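Local coordinates for protein colicin B (Escherichia coli, PDB 1RH1) that kills Escherichia coli and closely related bacteria by forming channels that depolarize the cytoplasmic membrane and dissipate cellular energy, at residues L114-L128 / L174-I188. Numbering follows the deposited sequence.
Sequences LPEPSRPAAVSFARL and LMQNGTQYMAIIGGI
A classic beta bulge sets Phe125 and Ala126 together opposite Met182, where strand 121-128 pairs antiparallel with strand 179-186. Met182 O accepts a hydrogen bond from Phe125 N at 2.8 Å, in the carbonyl plane, and a weak bond from Ala126 N, so two amides share one acceptor. The phenyl ring, with CG set between the backbone N and the carbonyl carbon (chi1 64°), folds back over the partner strand: Met182 CB stands over one face, displaced toward the rim, while Ile184 N meets its edge. Beyond the bulge, Leu128 CD1 packs against Met182 CG at 3.8 Å. On the buried stretch before it, Ala122 CB rests against Ile185 CG2 at 3.7 Å and close to Leu174 CG, at the hairpin formed by strands 169-176 and 179-186. Ile188 also packs closely, sending CD1 to Pro120 CD and CG2 to Leu114 CD1, beside exposed Pro117 and Ser118 of the type II turn Glu116-Arg119.

The looser side lies at exposed Gly187 and on the face carrying Arg127 and Tyr181. Partly exposed Arg127 lays its aliphatic chain obliquely against Tyr181 before NE reaches Glu250 in a salt bridge; the guanidinium and ring planes are 58° apart, and Arg127 CG comes within 3.6 Å of Tyr181 CE2.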
ATOM      1  N   LEU A 114      11.548  -9.155  -0.226  1.00  7.00           N
ATOM      2  CA  LEU A 114      10.242  -9.155  -0.882  1.00  7.46           C
ATOM      3  C   LEU A 114      10.346  -8.791  -2.374  1.00 11.33           C
ATOM      4  O   LEU A 114      11.224  -7.998  -2.727  1.00 12.43           O
ATOM      5  CB  LEU A 114       9.310  -8.144  -0.197  1.00  6.44           C
ATOM      6  CG  LEU A 114       8.697  -8.462   1.148  1.00  2.00           C
ATOM      7  CD1 LEU A 114       7.845  -7.312   1.619  1.00  2.00           C
ATOM      8  CD2 LEU A 114       7.827  -9.681   1.011  1.00  3.55           C
ATOM      9  N   PRO A 115       9.509  -9.305  -3.300  1.00  8.35           N
ATOM     10  CA  PRO A 115       9.390  -8.812  -4.676  1.00  8.02           C
ATOM     11  C   PRO A 115       9.138  -7.296  -4.752  1.00 11.72           C
ATOM     12  O   PRO A 115       9.800  -6.517  -5.458  1.00  9.83           O
ATOM     13  CB  PRO A 115       8.280  -9.656  -5.195  1.00  7.07           C
ATOM     14  CG  PRO A 115       8.431 -10.943  -4.449  1.00  2.92           C
ATOM     15  CD  PRO A 115       8.580 -10.396  -3.065  1.00  5.01           C
ATOM     16  N   GLU A 116       8.156  -6.895  -3.943  1.00 12.79           N
ATOM     17  CA  GLU A 116       7.832  -5.498  -3.817  1.00  9.93           C
ATOM     18  C   GLU A 116       7.663  -5.198  -2.332  1.00 14.72           C
ATOM     19  O   GLU A 116       6.751  -5.682  -1.649  1.00 14.57           O
ATOM     20  CB  GLU A 116       6.560  -5.200  -4.548  1.00 12.70           C
ATOM     21  CG  GLU A 116       6.368  -3.732  -4.831  1.00 17.30           C
ATOM     22  CD  GLU A 116       7.335  -3.118  -5.840  1.00 27.27           C
ATOM     23  OE1 GLU A 116       7.826  -3.794  -6.761  1.00 31.37           O
ATOM     24  OE2 GLU A 116       7.581  -1.919  -5.703  1.00 31.45           O
ATOM     25  N   PRO A 117       8.574  -4.389  -1.801  1.00 10.80           N
ATOM     26  CA  PRO A 117       8.551  -3.906  -0.441  1.00  6.81           C
ATOM     27  C   PRO A 117       7.276  -3.180  -0.079  1.00  7.20           C
ATOM     28  O   PRO A 117       6.790  -2.297  -0.787  1.00  9.27           O
ATOM     29  CB  PRO A 117       9.779  -3.045  -0.364  1.00  7.14           C
ATOM     30  CG  PRO A 117       9.902  -2.504  -1.764  1.00  7.33           C
ATOM     31  CD  PRO A 117       9.693  -3.795  -2.525  1.00 10.86           C
ATOM     32  N   SER A 118       6.852  -3.626   1.096  1.00  9.81           N
ATOM     33  CA  SER A 118       5.672  -3.268   1.872  1.00  7.86           C
ATOM     34  C   SER A 118       4.425  -3.941   1.332  1.00  9.72           C
ATOM     35  O   SER A 118       3.295  -3.492   1.556  1.00 11.60           O
ATOM     36  CB  SER A 118       5.448  -1.755   1.893  1.00 10.58           C
ATOM     37  OG  SER A 118       4.733  -1.319   0.746  1.00 18.13           O
ATOM     38  N   ARG A 119       4.679  -5.026   0.602  1.00  5.13           N
ATOM     39  CA  ARG A 119       3.635  -5.775  -0.025  1.00  3.97           C
ATOM     40  C   ARG A 119       3.978  -7.234   0.088  1.00  3.89           C
ATOM     41  O   ARG A 119       5.139  -7.605  -0.123  1.00  2.00           O
ATOM     42  CB  ARG A 119       3.526  -5.396  -1.477  1.00  4.17           C
ATOM     43  CG  ARG A 119       2.532  -4.266  -1.642  1.00  7.76           C
ATOM     44  CD  ARG A 119       2.104  -4.051  -3.090  1.00  9.59           C
ATOM     45  NE  ARG A 119       1.659  -5.309  -3.655  1.00  7.15           N
ATOM     46  CZ  ARG A 119       0.404  -5.736  -3.619  1.00  6.92           C
ATOM     47  NH1 ARG A 119      -0.596  -5.041  -3.071  1.00  3.07           N
ATOM     48  NH2 ARG A 119       0.200  -6.950  -4.090  1.00  4.03           N
ATOM     49  N   PRO A 120       2.986  -8.094   0.384  1.00  2.53           N
ATOM     50  CA  PRO A 120       3.196  -9.483   0.717  1.00  2.00           C
ATOM     51  C   PRO A 120       3.845 -10.240  -0.436  1.00  3.35           C
ATOM     52  O   PRO A 120       3.998  -9.688  -1.526  1.00  4.11           O
ATOM     53  CB  PRO A 120       1.822  -9.931   1.089  1.00  2.00           C
ATOM     54  CG  PRO A 120       0.972  -9.225   0.104  1.00  2.00           C
ATOM     55  CD  PRO A 120       1.573  -7.855   0.162  1.00  2.00           C
ATOM     56  N   ALA A 121       4.325 -11.456  -0.202  1.00  2.00           N
ATOM     57  CA  ALA A 121       4.942 -12.251  -1.242  1.00  2.59           C
ATOM     58  C   ALA A 121       4.090 -13.500  -1.401  1.00  5.84           C
ATOM     59  O   ALA A 121       3.466 -13.958  -0.437  1.00  8.67           O
ATOM     60  CB  ALA A 121       6.335 -12.644  -0.838  1.00  2.00           C
ATOM     61  N   ALA A 122       4.047 -14.091  -2.596  1.00  4.87           N
ATOM     62  CA  ALA A 122       3.161 -15.206  -2.811  1.00  2.00           C
ATOM     63  C   ALA A 122       3.778 -16.323  -3.594  1.00  2.00           C
ATOM     64  O   ALA A 122       4.616 -16.081  -4.449  1.00  2.00           O
ATOM     65  CB  ALA A 122       1.935 -14.744  -3.563  1.00  2.00           C
ATOM     66  N   VAL A 123       3.372 -17.548  -3.271  1.00  2.00           N
ATOM     67  CA  VAL A 123       3.726 -18.712  -4.045  1.00  2.00           C
ATOM     68  C   VAL A 123       2.489 -19.611  -4.235  1.00  2.91           C
ATOM     69  O   VAL A 123       1.859 -20.026  -3.271  1.00  5.65           O
ATOM     70  CB  VAL A 123       4.864 -19.485  -3.329  1.00  3.32           C
ATOM     71  CG1 VAL A 123       5.255 -20.667  -4.214  1.00  6.80           C
ATOM     72  CG2 VAL A 123       6.136 -18.646  -3.149  1.00  5.85           C
ATOM     73  N   SER A 124       2.077 -19.961  -5.457  1.00  2.65           N
ATOM     74  CA  SER A 124       0.909 -20.807  -5.704  1.00  4.23           C
ATOM     75  C   SER A 124       0.990 -22.264  -5.258  1.00  3.02           C
ATOM     76  O   SER A 124       2.056 -22.854  -5.381  1.00  2.00           O
ATOM     77  CB  SER A 124       0.581 -20.807  -7.200  1.00  5.12           C
ATOM     78  OG  SER A 124       1.659 -21.337  -7.962  1.00  6.54           O
ATOM     79  N   PHE A 125      -0.111 -22.857  -4.765  1.00  2.00           N
ATOM     80  CA  PHE A 125      -0.137 -24.272  -4.459  1.00  3.16           C
ATOM     81  C   PHE A 125      -1.195 -25.072  -5.267  1.00  6.32           C
ATOM     82  O   PHE A 125      -1.168 -26.307  -5.365  1.00  2.55           O
ATOM     83  CB  PHE A 125      -0.310 -24.410  -2.932  1.00  2.00           C
ATOM     84  CG  PHE A 125      -1.566 -23.911  -2.245  1.00  2.00           C
ATOM     85  CD1 PHE A 125      -2.675 -24.748  -2.131  1.00  2.34           C
ATOM     86  CD2 PHE A 125      -1.618 -22.618  -1.738  1.00  2.00           C
ATOM     87  CE1 PHE A 125      -3.829 -24.285  -1.520  1.00  2.00           C
ATOM     88  CE2 PHE A 125      -2.777 -22.169  -1.132  1.00  2.00           C
ATOM     89  CZ  PHE A 125      -3.877 -23.001  -1.029  1.00  2.00           C
ATOM     90  N   ALA A 126      -2.132 -24.371  -5.932  1.00  7.47           N
ATOM     91  CA  ALA A 126      -3.123 -24.959  -6.840  1.00  2.00           C
ATOM     92  C   ALA A 126      -3.556 -23.923  -7.849  1.00  3.11           C
ATOM     93  O   ALA A 126      -3.692 -22.746  -7.514  1.00  2.11           O
ATOM     94  CB  ALA A 126      -4.385 -25.383  -6.160  1.00  2.00           C
ATOM     95  N   ARG A 127      -3.733 -24.412  -9.086  1.00  4.90           N
ATOM     96  CA  ARG A 127      -4.150 -23.665 -10.281  1.00  2.46           C
ATOM     97  C   ARG A 127      -5.597 -23.979 -10.611  1.00  2.00           C
ATOM     98  O   ARG A 127      -5.990 -25.139 -10.643  1.00  2.00           O
ATOM     99  CB  ARG A 127      -3.299 -24.051 -11.485  1.00  2.00           C
ATOM    100  CG  ARG A 127      -3.568 -23.257 -12.764  1.00  2.59           C
ATOM    101  CD  ARG A 127      -2.643 -23.646 -13.904  1.00  2.00           C
ATOM    102  NE  ARG A 127      -2.779 -25.064 -14.199  1.00  8.53           N
ATOM    103  CZ  ARG A 127      -3.539 -25.530 -15.201  1.00 11.39           C
ATOM    104  NH1 ARG A 127      -4.210 -24.703 -16.005  1.00 14.58           N
ATOM    105  NH2 ARG A 127      -3.703 -26.848 -15.360  1.00 14.58           N
ATOM    106  N   LEU A 128      -6.388 -22.944 -10.869  1.00  2.00           N
ATOM    107  CA  LEU A 128      -7.805 -23.080 -11.159  1.00  2.16           C
ATOM    108  C   LEU A 128      -8.339 -22.883 -12.592  1.00  3.95           C
ATOM    109  O   LEU A 128      -8.184 -21.851 -13.268  1.00  4.64           O
ATOM    110  CB  LEU A 128      -8.527 -22.137 -10.210  1.00  2.00           C
ATOM    111  CG  LEU A 128      -8.937 -22.601  -8.831  1.00  2.00           C
ATOM    112  CD1 LEU A 128      -7.839 -23.284  -8.049  1.00  2.00           C
ATOM    113  CD2 LEU A 128      -9.393 -21.374  -8.136  1.00  2.00           C
ATOM    114  N   LEU A 174      -4.510 -15.785  -6.276  1.00  5.45           N
ATOM    115  CA  LEU A 174      -3.556 -15.025  -7.062  1.00  3.50           C
ATOM    116  C   LEU A 174      -3.972 -14.962  -8.509  1.00  3.04           C
ATOM    117  O   LEU A 174      -3.949 -15.960  -9.246  1.00  2.00           O
ATOM    118  CB  LEU A 174      -2.167 -15.666  -7.060  1.00  4.45           C
ATOM    119  CG  LEU A 174      -0.989 -15.003  -6.478  1.00  2.00           C
ATOM    120  CD1 LEU A 174       0.176 -15.503  -7.248  1.00  2.00           C
ATOM    121  CD2 LEU A 174      -1.089 -13.511  -6.544  1.00  2.00           C
ATOM    122  N   MET A 175      -4.293 -13.750  -8.927  1.00  2.00           N
ATOM    123  CA  MET A 175      -4.605 -13.562 -10.324  1.00  4.57           C
ATOM    124  C   MET A 175      -3.291 -13.473 -11.084  1.00  5.86           C
ATOM    125  O   MET A 175      -2.581 -12.475 -10.990  1.00  4.93           O
ATOM    126  CB  MET A 175      -5.412 -12.297 -10.450  1.00  8.74           C
ATOM    127  CG  MET A 175      -6.615 -12.378 -11.380  1.00  6.08           C
ATOM    128  SD  MET A 175      -7.775 -13.673 -10.969  1.00  2.00           S
ATOM    129  CE  MET A 175      -7.405 -14.277 -12.564  1.00  2.00           C
ATOM    130  N   GLN A 176      -2.889 -14.538 -11.785  1.00  5.03           N
ATOM    131  CA  GLN A 176      -1.649 -14.504 -12.539  1.00  6.94           C
ATOM    132  C   GLN A 176      -1.810 -14.825 -14.009  1.00 11.37           C
ATOM    133  O   GLN A 176      -1.842 -15.985 -14.421  1.00 13.14           O
ATOM    134  CB  GLN A 176      -0.665 -15.466 -11.973  1.00  4.83           C
ATOM    135  CG  GLN A 176      -0.171 -14.963 -10.660  1.00 11.69           C
ATOM    136  CD  GLN A 176       1.343 -14.942 -10.574  1.00 15.51           C
ATOM    137  OE1 GLN A 176       1.942 -13.878 -10.380  1.00 16.53           O
ATOM    138  NE2 GLN A 176       1.981 -16.117 -10.714  1.00 18.95           N
ATOM    139  N   ASN A 177      -1.852 -13.728 -14.784  1.00  9.80           N
ATOM    140  CA  ASN A 177      -2.014 -13.666 -16.238  1.00  8.66           C
ATOM    141  C   ASN A 177      -3.381 -14.073 -16.730  1.00  6.76           C
ATOM    142  O   ASN A 177      -3.549 -14.871 -17.658  1.00  7.48           O
ATOM    143  CB  ASN A 177      -0.959 -14.526 -16.976  1.00  7.52           C
ATOM    144  CG  ASN A 177       0.381 -13.811 -17.036  1.00 11.26           C
ATOM    145  OD1 ASN A 177       0.483 -12.688 -17.534  1.00 10.97           O
ATOM    146  ND2 ASN A 177       1.443 -14.423 -16.511  1.00 12.19           N
ATOM    147  N   GLY A 178      -4.375 -13.476 -16.074  1.00  4.48           N
ATOM    148  CA  GLY A 178      -5.748 -13.720 -16.426  1.00  5.88           C
ATOM    149  C   GLY A 178      -6.234 -15.076 -15.956  1.00  8.44           C
ATOM    150  O   GLY A 178      -7.439 -15.282 -16.022  1.00 12.31           O
ATOM    151  N   THR A 179      -5.378 -16.026 -15.524  1.00  5.59           N
ATOM    152  CA  THR A 179      -5.798 -17.305 -14.951  1.00  5.65           C
ATOM    153  C   THR A 179      -5.664 -17.230 -13.421  1.00  7.39           C
ATOM    154  O   THR A 179      -4.623 -16.795 -12.916  1.00  8.35           O
ATOM    155  CB  THR A 179      -4.949 -18.503 -15.547  1.00  2.00           C
ATOM    156  OG1 THR A 179      -4.328 -19.191 -14.458  1.00  3.56           O
ATOM    157  CG2 THR A 179      -3.890 -18.070 -16.542  1.00  3.47           C
ATOM    158  N   GLN A 180      -6.713 -17.632 -12.672  1.00  2.00           N
ATOM    159  CA  GLN A 180      -6.722 -17.545 -11.212  1.00  4.73           C
ATOM    160  C   GLN A 180      -6.029 -18.722 -10.540  1.00  6.36           C
ATOM    161  O   GLN A 180      -6.272 -19.889 -10.840  1.00  6.23           O
ATOM    162  CB  GLN A 180      -8.174 -17.441 -10.721  1.00  4.04           C
ATOM    163  CG  GLN A 180      -8.496 -17.498  -9.231  1.00  2.00           C
ATOM    164  CD  GLN A 180      -9.982 -17.684  -8.992  1.00  2.00           C
ATOM    165  OE1 GLN A 180     -10.667 -16.783  -8.553  1.00  2.00           O
ATOM    166  NE2 GLN A 180     -10.588 -18.816  -9.275  1.00  2.00           N
ATOM    167  N   TYR A 181      -5.131 -18.366  -9.620  1.00  2.00           N
ATOM    168  CA  TYR A 181      -4.357 -19.300  -8.817  1.00  2.00           C
ATOM    169  C   TYR A 181      -4.769 -19.326  -7.349  1.00  3.54           C
ATOM    170  O   TYR A 181      -5.473 -18.422  -6.914  1.00  6.42           O
ATOM    171  CB  TYR A 181      -2.917 -18.905  -8.910  1.00  2.00           C
ATOM    172  CG  TYR A 181      -2.351 -19.286 -10.249  1.00  3.45           C
ATOM    173  CD1 TYR A 181      -2.506 -18.466 -11.361  1.00  2.00           C
ATOM    174  CD2 TYR A 181      -1.664 -20.493 -10.347  1.00  7.09           C
ATOM    175  CE1 TYR A 181      -1.971 -18.859 -12.580  1.00  2.00           C
ATOM    176  CE2 TYR A 181      -1.124 -20.885 -11.568  1.00  5.93           C
ATOM    177  CZ  TYR A 181      -1.287 -20.061 -12.668  1.00  2.00           C
ATOM    178  OH  TYR A 181      -0.759 -20.467 -13.868  1.00 10.48           O
ATOM    179  N   MET A 182      -4.413 -20.347  -6.567  1.00  2.00           N
ATOM    180  CA  MET A 182      -4.570 -20.270  -5.124  1.00  2.51           C
ATOM    181  C   MET A 182      -3.174 -20.344  -4.535  1.00  2.00           C
ATOM    182  O   MET A 182      -2.410 -21.250  -4.868  1.00  2.23           O
ATOM    183  CB  MET A 182      -5.435 -21.407  -4.626  1.00  3.91           C
ATOM    184  CG  MET A 182      -6.874 -21.141  -5.035  1.00  2.00           C
ATOM    185  SD  MET A 182      -8.016 -21.289  -3.659  1.00  2.00           S
ATOM    186  CE  MET A 182      -7.312 -20.048  -2.623  1.00  2.00           C
ATOM    187  N   ALA A 183      -2.836 -19.363  -3.692  1.00  2.00           N
ATOM    188  CA  ALA A 183      -1.494 -19.170  -3.180  1.00  2.00           C
ATOM    189  C   ALA A 183      -1.351 -18.981  -1.697  1.00  2.00           C
ATOM    190  O   ALA A 183      -2.338 -18.761  -1.009  1.00  6.03           O
ATOM    191  CB  ALA A 183      -0.873 -17.952  -3.771  1.00  2.00           C
ATOM    192  N   ILE A 184      -0.114 -19.033  -1.186  1.00  2.94           N
ATOM    193  CA  ILE A 184       0.163 -18.727   0.206  1.00  2.00           C
ATOM    194  C   ILE A 184       0.893 -17.407   0.275  1.00  2.00           C
ATOM    195  O   ILE A 184       1.995 -17.265  -0.235  1.00  3.66           O
ATOM    196  CB  ILE A 184       1.001 -19.855   0.857  1.00  2.00           C
ATOM    197  CG1 ILE A 184       1.366 -19.418   2.252  1.00  2.00           C
ATOM    198  CG2 ILE A 184       2.222 -20.197   0.032  1.00  2.00           C
ATOM    199  CD1 ILE A 184       2.245 -20.435   2.956  1.00  2.75           C
ATOM    200  N   ILE A 185       0.295 -16.398   0.878  1.00  2.00           N
ATOM    201  CA  ILE A 185       0.991 -15.143   0.981  1.00  2.00           C
ATOM    202  C   ILE A 185       1.650 -14.979   2.324  1.00  2.00           C
ATOM    203  O   ILE A 185       1.361 -15.663   3.292  1.00  2.00           O
ATOM    204  CB  ILE A 185       0.019 -13.987   0.702  1.00  2.00           C
ATOM    205  CG1 ILE A 185      -1.261 -14.033   1.482  1.00  2.00           C
ATOM    206  CG2 ILE A 185      -0.326 -14.101  -0.755  1.00  5.75           C
ATOM    207  CD1 ILE A 185      -2.227 -12.865   1.212  1.00  2.00           C
ATOM    208  N   GLY A 186       2.602 -14.080   2.389  1.00  2.00           N
ATOM    209  CA  GLY A 186       3.321 -13.810   3.615  1.00  2.80           C
ATOM    210  C   GLY A 186       4.340 -12.716   3.404  1.00  2.00           C
ATOM    211  O   GLY A 186       4.371 -12.104   2.343  1.00  2.00           O
ATOM    212  N   GLY A 187       5.150 -12.430   4.419  1.00  2.00           N
ATOM    213  CA  GLY A 187       6.233 -11.484   4.229  1.00  2.50           C
ATOM    214  C   GLY A 187       6.078 -10.128   4.882  1.00  2.00           C
ATOM    215  O   GLY A 187       7.084  -9.569   5.305  1.00  2.00           O
ATOM    216  N   ILE A 188       4.884  -9.528   4.876  1.00  3.11           N
ATOM    217  CA  ILE A 188       4.635  -8.288   5.604  1.00  2.00           C
ATOM    218  C   ILE A 188       3.726  -8.608   6.795  1.00  4.06           C
ATOM    219  O   ILE A 188       3.186  -9.711   6.950  1.00  2.00           O
ATOM    220  CB  ILE A 188       3.947  -7.184   4.721  1.00  2.29           C
ATOM    221  CG1 ILE A 188       2.570  -7.566   4.198  1.00  2.58           C
ATOM    222  CG2 ILE A 188       4.895  -6.896   3.576  1.00  4.62           C
ATOM    223  CD1 ILE A 188       1.929  -6.496   3.299  1.00  2.00           C
TER